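Local coordinates for fatty-acid-binding protein 1 (Arabidopsis thaliana, PDB 4DOO) that binds fatty acids, preferentially saturated ones, on a chalcone-isomerase-like fold in the chloroplast, and may take part in alpha-linolenic acid metabolism, at residues 48-51 with 52-55; 97-100 with 101-104; 139-142 with 143-146. One frame throughout, in Å; residues are numbered along the deposited sequence.

Contact 1. Residues 48-51 with 52-55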
ATOM      1  N   TYR A  48      -0.790   5.374   4.156  1.00 12.87           N
ATOM      2  CA  TYR A  48      -1.564   6.551   4.553  1.00 12.98           C
ATOM      3  C   TYR A  48      -3.042   6.402   4.193  1.00 13.94           C
ATOM      4  O   TYR A  48      -3.376   5.805   3.175  1.00 15.97           O
ATOM      5  CB  TYR A  48      -1.048   7.803   3.841  1.00 14.60           C
ATOM      6  CG  TYR A  48       0.377   8.184   4.147  1.00 13.18           C
ATOM      7  CD1 TYR A  48       1.448   7.509   3.554  1.00 12.52           C
ATOM      8  CD2 TYR A  48       0.656   9.237   5.013  1.00 10.75           C
ATOM      9  CE1 TYR A  48       2.762   7.876   3.815  1.00 10.79           C
ATOM     10  CE2 TYR A  48       1.972   9.613   5.285  1.00 12.04           C
ATOM     11  CZ  TYR A  48       3.018   8.930   4.680  1.00 10.49           C
ATOM     12  OH  TYR A  48       4.321   9.297   4.941  1.00 14.49           O
ATOM     13  N   ALA A  49      -3.914   6.963   5.023  1.00 12.84           N
ATOM     14  CA  ALA A  49      -5.355   6.912   4.777  1.00 14.42           C
ATOM     15  C   ALA A  49      -5.979   8.271   5.103  1.00 14.85           C
ATOM     16  O   ALA A  49      -5.600   8.918   6.075  1.00 14.00           O
ATOM     17  CB  ALA A  49      -5.997   5.820   5.627  1.00 13.75           C
ATOM     18  N   ASP A  50      -6.930   8.699   4.279  1.00 16.74           N
ATOM     19  CA  ASP A  50      -7.610   9.974   4.485  1.00 17.22           C
ATOM     20  C   ASP A  50      -8.467   9.890   5.744  1.00 14.63           C
ATOM     21  O   ASP A  50      -9.316   9.007   5.874  1.00 14.96           O
ATOM     22  CB  ASP A  50      -8.484  10.308   3.271  1.00 17.70           C
ATOM     23  CG  ASP A  50      -9.249  11.604   3.444  1.00 22.36           C
ATOM     24  OD1 ASP A  50     -10.290  11.604   4.137  1.00 21.60           O
ATOM     25  OD2 ASP A  50      -8.800  12.631   2.896  1.00 24.89           O
ATOM     26  N   CYS A  51      -8.235  10.816   6.668  1.00 12.39           N
ATOM     27  CA  CYS A  51      -8.949  10.849   7.940  1.00 17.53           C
ATOM     28  C   CYS A  51     -10.460  10.907   7.827  1.00 16.89           C
ATOM     29  O   CYS A  51     -11.163  10.135   8.479  1.00 18.27           O
ATOM     30  CB  CYS A  51      -8.473  12.039   8.774  1.00 23.16           C
ATOM     31  SG  CYS A  51      -6.761  11.908   9.280  1.00 34.83           S
ATOM     32  N   ASP A  52     -10.965  11.830   7.014  1.00 17.59           N
ATOM     33  CA  ASP A  52     -12.410  11.969   6.865  1.00 17.83           C
ATOM     34  C   ASP A  52     -13.061  10.708   6.305  1.00 15.01           C
ATOM     35  O   ASP A  52     -14.135  10.312   6.752  1.00 17.18           O
ATOM     36  CB  ASP A  52     -12.751  13.161   5.967  1.00 22.64           C
ATOM     37  CG  ASP A  52     -12.312  14.488   6.563  1.00 30.19           C
ATOM     38  OD1 ASP A  52     -12.519  14.703   7.777  1.00 27.73           O
ATOM     39  OD2 ASP A  52     -11.770  15.325   5.810  1.00 35.86           O
ATOM     40  N   ASP A  53     -12.415  10.090   5.322  1.00 13.73           N
ATOM     41  CA  ASP A  53     -12.940   8.876   4.704  1.00 15.88           C
ATOM     42  C   ASP A  53     -13.028   7.743   5.720  1.00 16.30           C
ATOM     43  O   ASP A  53     -14.003   6.984   5.737  1.00 12.83           O
ATOM     44  CB  ASP A  53     -12.052   8.453   3.530  1.00 17.09           C
ATOM     45  CG  ASP A  53     -12.163   9.393   2.340  1.00 21.18           C
ATOM     46  OD1 ASP A  53     -11.326   9.284   1.422  1.00 17.91           O
ATOM     47  OD2 ASP A  53     -13.088  10.234   2.314  1.00 23.32           O
ATOM     48  N   VAL A  54     -12.005   7.620   6.562  1.00 16.32           N
ATOM     49  CA  VAL A  54     -12.005   6.578   7.582  1.00 14.11           C
ATOM     50  C   VAL A  54     -13.094   6.863   8.613  1.00 16.09           C
ATOM     51  O   VAL A  54     -13.825   5.961   9.019  1.00 16.58           O
ATOM     52  CB  VAL A  54     -10.636   6.488   8.294  1.00 16.33           C
ATOM     53  CG1 VAL A  54     -10.713   5.519   9.463  1.00 16.64           C
ATOM     54  CG2 VAL A  54      -9.578   6.027   7.308  1.00 16.70           C
ATOM     55  N   LYS A  55     -13.208   8.121   9.031  1.00 15.35           N
ATOM     56  CA  LYS A  55     -14.222   8.498  10.010  1.00 19.87           C
ATOM     57  C   LYS A  55     -15.624   8.177   9.501  1.00 19.25           C
ATOM     58  O   LYS A  55     -16.477   7.729  10.263  1.00 20.25           O
ATOM     59  CB  LYS A  55     -14.129   9.993  10.342  1.00 21.53           C
ATOM     60  CG  LYS A  55     -12.862  10.391  11.067  1.00 28.53           C
ATOM     61  CD  LYS A  55     -12.837  11.886  11.358  1.00 32.04           C
ATOM     62  CE  LYS A  55     -11.567  12.278  12.098  1.00 34.88           C
ATOM     63  NZ  LYS A  55     -11.547  13.733  12.413  1.00 37.78           N
TER
HETATM   64  O   HOH W   1     -10.054  15.038   3.333  1.00 36.25           O

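Contact 2. Residues 97-100 with 101-104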
ATOM      1  N   LYS A  97      20.940  -2.608  -5.615  1.00 24.86           N
ATOM      2  CA  LYS A  97      21.299  -3.308  -6.846  1.00 29.60           C
ATOM      3  C   LYS A  97      20.137  -3.950  -7.593  1.00 28.20           C
ATOM      4  O   LYS A  97      20.266  -5.047  -8.138  1.00 31.02           O
ATOM      5  CB  LYS A  97      22.373  -4.356  -6.539  1.00 31.30           C
ATOM      6  CG  LYS A  97      23.735  -3.748  -6.224  1.00 36.34           C
ATOM      7  CD  LYS A  97      24.557  -4.622  -5.283  1.00 40.91           C
ATOM      8  CE  LYS A  97      23.936  -4.666  -3.889  1.00 44.88           C
ATOM      9  NZ  LYS A  97      24.789  -5.391  -2.901  1.00 43.98           N
ATOM     10  N   LEU A  98      19.002  -3.258  -7.626  1.00 26.45           N
ATOM     11  CA  LEU A  98      17.823  -3.759  -8.327  1.00 25.62           C
ATOM     12  C   LEU A  98      17.962  -3.499  -9.823  1.00 28.17           C
ATOM     13  O   LEU A  98      18.543  -2.498 -10.235  1.00 29.04           O
ATOM     14  CB  LEU A  98      16.562  -3.048  -7.826  1.00 24.54           C
ATOM     15  CG  LEU A  98      16.133  -3.266  -6.374  1.00 20.27           C
ATOM     16  CD1 LEU A  98      15.008  -2.307  -6.026  1.00 20.11           C
ATOM     17  CD2 LEU A  98      15.688  -4.715  -6.192  1.00 20.88           C
ATOM     18  N   ASN A  99      17.439  -4.406 -10.639  1.00 30.25           N
ATOM     19  CA  ASN A  99      17.483  -4.212 -12.081  1.00 33.45           C
ATOM     20  C   ASN A  99      16.037  -4.221 -12.565  1.00 32.79           C
ATOM     21  O   ASN A  99      15.225  -5.031 -12.113  1.00 31.54           O
ATOM     22  CB  ASN A  99      18.325  -5.303 -12.761  1.00 35.36           C
ATOM     23  CG  ASN A  99      17.638  -6.644 -12.799  1.00 36.64           C
ATOM     24  OD1 ASN A  99      16.735  -6.867 -13.606  1.00 38.24           O
ATOM     25  ND2 ASN A  99      18.062  -7.552 -11.927  1.00 36.69           N
ATOM     26  N   ILE A 100      15.725  -3.292 -13.462  1.00 31.85           N
ATOM     27  CA  ILE A 100      14.381  -3.124 -14.000  1.00 34.35           C
ATOM     28  C   ILE A 100      13.663  -4.408 -14.406  1.00 31.43           C
ATOM     29  O   ILE A 100      12.476  -4.564 -14.131  1.00 30.09           O
ATOM     30  CB  ILE A 100      14.392  -2.155 -15.208  1.00 37.79           C
ATOM     31  CG1 ILE A 100      12.960  -1.864 -15.655  1.00 41.52           C
ATOM     32  CG2 ILE A 100      15.199  -2.750 -16.350  1.00 39.25           C
ATOM     33  CD1 ILE A 100      12.118  -1.166 -14.607  1.00 45.61           C
ATOM     34  N   ARG A 101      14.377  -5.322 -15.056  1.00 31.77           N
ATOM     35  CA  ARG A 101      13.781  -6.580 -15.496  1.00 29.67           C
ATOM     36  C   ARG A 101      13.330  -7.427 -14.313  1.00 29.20           C
ATOM     37  O   ARG A 101      12.214  -7.946 -14.298  1.00 27.29           O
ATOM     38  CB  ARG A 101      14.781  -7.368 -16.345  1.00 32.67           C
ATOM     39  CG  ARG A 101      15.179  -6.669 -17.642  1.00 32.58           C
ATOM     40  CD  ARG A 101      16.314  -7.406 -18.345  1.00 31.68           C
ATOM     41  NE  ARG A 101      17.536  -7.405 -17.545  1.00 34.03           N
ATOM     42  CZ  ARG A 101      18.273  -6.325 -17.298  1.00 34.10           C
ATOM     43  NH1 ARG A 101      17.919  -5.146 -17.793  1.00 36.19           N
ATOM     44  NH2 ARG A 101      19.361  -6.421 -16.546  1.00 34.24           N
ATOM     45  N   SER A 102      14.204  -7.565 -13.324  1.00 29.35           N
ATOM     46  CA  SER A 102      13.895  -8.347 -12.135  1.00 28.61           C
ATOM     47  C   SER A 102      12.687  -7.757 -11.418  1.00 25.99           C
ATOM     48  O   SER A 102      11.776  -8.482 -11.020  1.00 26.35           O
ATOM     49  CB  SER A 102      15.098  -8.369 -11.192  1.00 32.26           C
ATOM     50  OG  SER A 102      14.844  -9.176 -10.055  1.00 39.22           O
ATOM     51  N   VAL A 103      12.680  -6.437 -11.263  1.00 22.61           N
ATOM     52  CA  VAL A 103      11.588  -5.754 -10.590  1.00 20.78           C
ATOM     53  C   VAL A 103      10.252  -5.968 -11.298  1.00 21.41           C
ATOM     54  O   VAL A 103       9.254  -6.286 -10.654  1.00 20.18           O
ATOM     55  CB  VAL A 103      11.880  -4.242 -10.465  1.00 19.68           C
ATOM     56  CG1 VAL A 103      10.639  -3.500 -10.001  1.00 17.43           C
ATOM     57  CG2 VAL A 103      13.020  -4.026  -9.476  1.00 21.60           C
ATOM     58  N   ARG A 104      10.233  -5.800 -12.617  1.00 21.99           N
ATOM     59  CA  ARG A 104       9.004  -5.991 -13.383  1.00 24.98           C
ATOM     60  C   ARG A 104       8.434  -7.385 -13.177  1.00 25.96           C
ATOM     61  O   ARG A 104       7.230  -7.549 -12.977  1.00 23.50           O
ATOM     62  CB  ARG A 104       9.258  -5.738 -14.872  1.00 26.72           C
ATOM     63  CG  ARG A 104       9.291  -4.264 -15.210  1.00 28.45           C
ATOM     64  CD  ARG A 104       9.794  -3.984 -16.612  1.00 31.65           C
ATOM     65  NE  ARG A 104       9.699  -2.556 -16.901  1.00 33.85           N
ATOM     66  CZ  ARG A 104      10.546  -1.883 -17.672  1.00 37.30           C
ATOM     67  NH1 ARG A 104      11.570  -2.507 -18.244  1.00 37.41           N
ATOM     68  NH2 ARG A 104      10.372  -0.580 -17.863  1.00 33.81           N
TER

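Contact 3. Residues 139-142 with 143-146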
ATOM      1  N   LYS A 139      16.055   2.614 -14.667  1.00 28.95           N
ATOM      2  CA  LYS A 139      16.762   2.324 -13.429  1.00 29.11           C
ATOM      3  C   LYS A 139      15.812   2.490 -12.248  1.00 26.51           C
ATOM      4  O   LYS A 139      14.763   3.122 -12.361  1.00 28.17           O
ATOM      5  CB  LYS A 139      17.956   3.269 -13.271  1.00 29.49           C
ATOM      6  CG  LYS A 139      17.563   4.731 -13.138  1.00 35.48           C
ATOM      7  CD  LYS A 139      18.770   5.605 -12.822  1.00 41.81           C
ATOM      8  CE  LYS A 139      18.365   7.056 -12.587  1.00 43.43           C
ATOM      9  NZ  LYS A 139      19.529   7.914 -12.210  1.00 47.50           N
ATOM     10  N   ILE A 140      16.193   1.916 -11.112  1.00 23.01           N
ATOM     11  CA  ILE A 140      15.391   1.997  -9.895  1.00 24.79           C
ATOM     12  C   ILE A 140      16.402   1.944  -8.744  1.00 23.23           C
ATOM     13  O   ILE A 140      16.514   0.951  -8.022  1.00 22.27           O
ATOM     14  CB  ILE A 140      14.374   0.824  -9.837  1.00 25.37           C
ATOM     15  CG1 ILE A 140      13.584   0.887  -8.536  1.00 26.90           C
ATOM     16  CG2 ILE A 140      15.097  -0.492  -9.982  1.00 30.09           C
ATOM     17  CD1 ILE A 140      12.811   2.170  -8.367  1.00 29.20           C
ATOM     18  N   PRO A 141      17.159   3.037  -8.569  1.00 20.62           N
ATOM     19  CA  PRO A 141      18.178   3.140  -7.529  1.00 19.47           C
ATOM     20  C   PRO A 141      17.678   3.320  -6.103  1.00 17.98           C
ATOM     21  O   PRO A 141      16.536   3.729  -5.866  1.00 14.57           O
ATOM     22  CB  PRO A 141      19.005   4.329  -7.999  1.00 22.35           C
ATOM     23  CG  PRO A 141      17.943   5.252  -8.516  1.00 23.32           C
ATOM     24  CD  PRO A 141      17.063   4.299  -9.335  1.00 22.06           C
ATOM     25  N   ARG A 142      18.561   3.009  -5.162  1.00 17.56           N
ATOM     26  CA  ARG A 142      18.280   3.171  -3.744  1.00 19.27           C
ATOM     27  C   ARG A 142      17.885   4.628  -3.518  1.00 19.39           C
ATOM     28  O   ARG A 142      18.421   5.533  -4.167  1.00 18.14           O
ATOM     29  CB  ARG A 142      19.535   2.837  -2.926  1.00 18.51           C
ATOM     30  CG  ARG A 142      19.423   3.075  -1.418  1.00 19.54           C
ATOM     31  CD  ARG A 142      20.773   2.804  -0.759  1.00 22.03           C
ATOM     32  NE  ARG A 142      20.868   3.248   0.632  1.00 23.16           N
ATOM     33  CZ  ARG A 142      20.350   2.602   1.673  1.00 24.32           C
ATOM     34  NH1 ARG A 142      19.684   1.469   1.495  1.00 22.61           N
ATOM     35  NH2 ARG A 142      20.516   3.082   2.901  1.00 25.07           N
ATOM     36  N   ASN A 143      16.937   4.837  -2.610  1.00 18.78           N
ATOM     37  CA  ASN A 143      16.422   6.156  -2.248  1.00 19.80           C
ATOM     38  C   ASN A 143      15.367   6.710  -3.206  1.00 20.42           C
ATOM     39  O   ASN A 143      14.909   7.844  -3.038  1.00 23.49           O
ATOM     40  CB  ASN A 143      17.567   7.164  -2.080  1.00 22.91           C
ATOM     41  CG  ASN A 143      18.512   6.784  -0.959  1.00 27.90           C
ATOM     42  OD1 ASN A 143      18.082   6.489   0.155  1.00 30.36           O
ATOM     43  ND2 ASN A 143      19.809   6.791  -1.247  1.00 32.96           N
ATOM     44  N   SER A 144      14.986   5.923  -4.210  1.00 18.78           N
ATOM     45  CA  SER A 144      13.944   6.356  -5.144  1.00 19.73           C
ATOM     46  C   SER A 144      12.631   6.269  -4.369  1.00 21.05           C
ATOM     47  O   SER A 144      12.469   5.383  -3.530  1.00 17.89           O
ATOM     48  CB  SER A 144      13.862   5.422  -6.359  1.00 20.06           C
ATOM     49  OG  SER A 144      15.066   5.424  -7.106  1.00 20.69           O
ATOM     50  N   THR A 145      11.707   7.186  -4.638  1.00 18.61           N
ATOM     51  CA  THR A 145      10.416   7.186  -3.954  1.00 19.44           C
ATOM     52  C   THR A 145       9.281   7.005  -4.956  1.00 21.44           C
ATOM     53  O   THR A 145       9.212   7.711  -5.963  1.00 21.39           O
ATOM     54  CB  THR A 145      10.170   8.511  -3.190  1.00 25.30           C
ATOM     55  OG1 THR A 145      11.145   8.657  -2.150  1.00 26.71           O
ATOM     56  CG2 THR A 145       8.781   8.523  -2.573  1.00 25.36           C
ATOM     57  N   ILE A 146       8.402   6.048  -4.683  1.00 18.96           N
ATOM     58  CA  ILE A 146       7.259   5.791  -5.551  1.00 18.22           C
ATOM     59  C   ILE A 146       6.003   5.926  -4.712  1.00 20.49           C
ATOM     60  O   ILE A 146       5.916   5.361  -3.621  1.00 18.81           O
ATOM     61  CB  ILE A 146       7.278   4.362  -6.143  1.00 20.04           C
ATOM     62  CG1 ILE A 146       8.544   4.145  -6.977  1.00 23.93           C
ATOM     63  CG2 ILE A 146       6.034   4.136  -6.996  1.00 19.42           C
ATOM     64  CD1 ILE A 146       9.794   3.921  -6.148  1.00 27.82           C
TER
HETATM   65  O   HOH W   2      22.597   5.547  -0.238  1.00 41.99           O

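Contact 1. Residues 48-51 with 52-55
D50 and D53 meet where strand 39-50 turns directly into helix 51-61, and D50 serves as the N-cap. Its carboxylate oxygen OD1 accepts from the backbone N of D53 at 2.9 Å, using the anti lone pair, with an N-H...O angle of 161°. The reach depends on the first torsion: CG lies anti to the D50 backbone N (chi1 178°), which swings the carboxylate beside the carbonyl carbon and forward over the first turn. Aspartate suits the place because its short, charged acceptor can serve an amide that has no earlier helical carbonyl to bond. The next amides find main-chain partners: V54 N bonds to D50 O at 3.1 Å, and K55 N bonds to C51 O at 2.9 Å. The other carboxylate oxygen, D50 OD2, has a water 2.7 Å away, which also lies 3.0 Å from D52 OD2; its protons may be contested, since further acceptors are close.

The side chains of D50 and D53 cross at about a right angle, and D50 OD1 lies 3.6 Å from D53 OD2. K86 probably offsets part of this crowding of acids through its salt bridge to D53 OD1. On the apolar side, A49 CB touches V54 CG2 at 4.0 Å, while C51 and V54 both pack on L202 of helix 189-202, as befits buried, uncharged residues. Three aspartates at the N-terminus of a helix would probably interact favourably with its dipole, which, with the capping bond and K86, is likely to compensate for part of their mutual repulsion.

Contact 2. Residues 97-100 with 101-104
I100 lays its CG1 over one face of the R104 guanidinium, about 3.0 Å above the plane and displaced toward the rim. CG1 stands anti to the I100 backbone N (chi1 -173°), which turns this branch to R104, and CD1 follows across the same group, 3.5 Å from R104 CZ. The CG1 approach is very close, and its exact spacing is doubtful. The arginine suits this place by laying a flat, weakly hydrated face against the isoleucine while its N-H groups stay at the edge for polar partners; NH2 donates to F134 O. Replacing R104 by alanine is likely to leave F134 O without this donor and to open a gap beside I100.

Just before I100, N99 caps helix 100-118. Its OD1 accepts from S102 N at 2.6 Å, a short bond whose donor stands 39° out of the amide carbonyl plane, and its backbone O accepts from V103 N at 3.0 Å. The same OD1 lies 3.8 Å above one face of the R101 guanidinium. R104 N bonds to I100 O, the next rung of the helix.

Beside the cap, L98 CB meets V103 CG2 at 4.0 Å. L98, I100 and V103 are all apolar, as suits residues that touch bound lauric acid. An asparagine N-cap thus starts the helix that lines the fatty-acid pocket of this protein's chalcone-isomerase-like domain.

Contact 3. Residues 139-142 with 143-146
S144 grips the carbonyl O of P141 with two donors. Its hydroxyl OG gives the shorter bond, 2.6 Å to P141 O, and its backbone N gives the other at 3.2 Å, bent to 142°. Both arrive from the same face of the carbonyl plane, because OG is beside the backbone N of S144 (chi1 -62°). The backbone bond closes a type II beta turn from P141 to S144, and the hydroxyl reinforces it. P141, whose N cannot donate, serves here through its carbonyl. N143, at the third position, takes a left-handed helical conformation (phi 81°), which asparagine tolerates better than most residues. The P141 ring lies close by, with CD 3.2 Å from S144 OG.

On the solvent side, a water accepts from R142 NE at 3.0 Å, in the plane of the guanidinium at its edge, and from N143 ND2 at 3.2 Å. R142 NH1 donates to V94 O.

Inward, I140 CD1 touches I146 CD1 at 4.1 Å and S144 CB at 4.0 Å, the two isoleucines crossing at about a right angle; the I140 side chain lies about 4 Å from a bound lauric acid. The turn ends the loop after helix 124-131 and feeds strand 145-151; the backbones of N143 and S144, just before it, and of I146 within it, bond to strand 87-93.

All three contacts are partly buried local junctions, but they start different elements: two helices and a strand. Contacts 1 and 2 both cap a helix: contact 1 with a charged aspartate among acids, away from the annotated sites, and contact 2 with a neutral asparagine whose OD1 lies over the R101 guanidinium. Contact 3 is a beta turn closed by a serine and leads into a strand of the sheet that contact 1 leaves. Contact 1 lies across the chain's centre from the others, its centre about 33 Å from that of contact 2. Contacts 2 and 3 meet, with L98 CB 3.7 Å from I140 CG2; in both, aliphatic residues approach bound lauric acid, while exposed R101, R142 and N143 are polar.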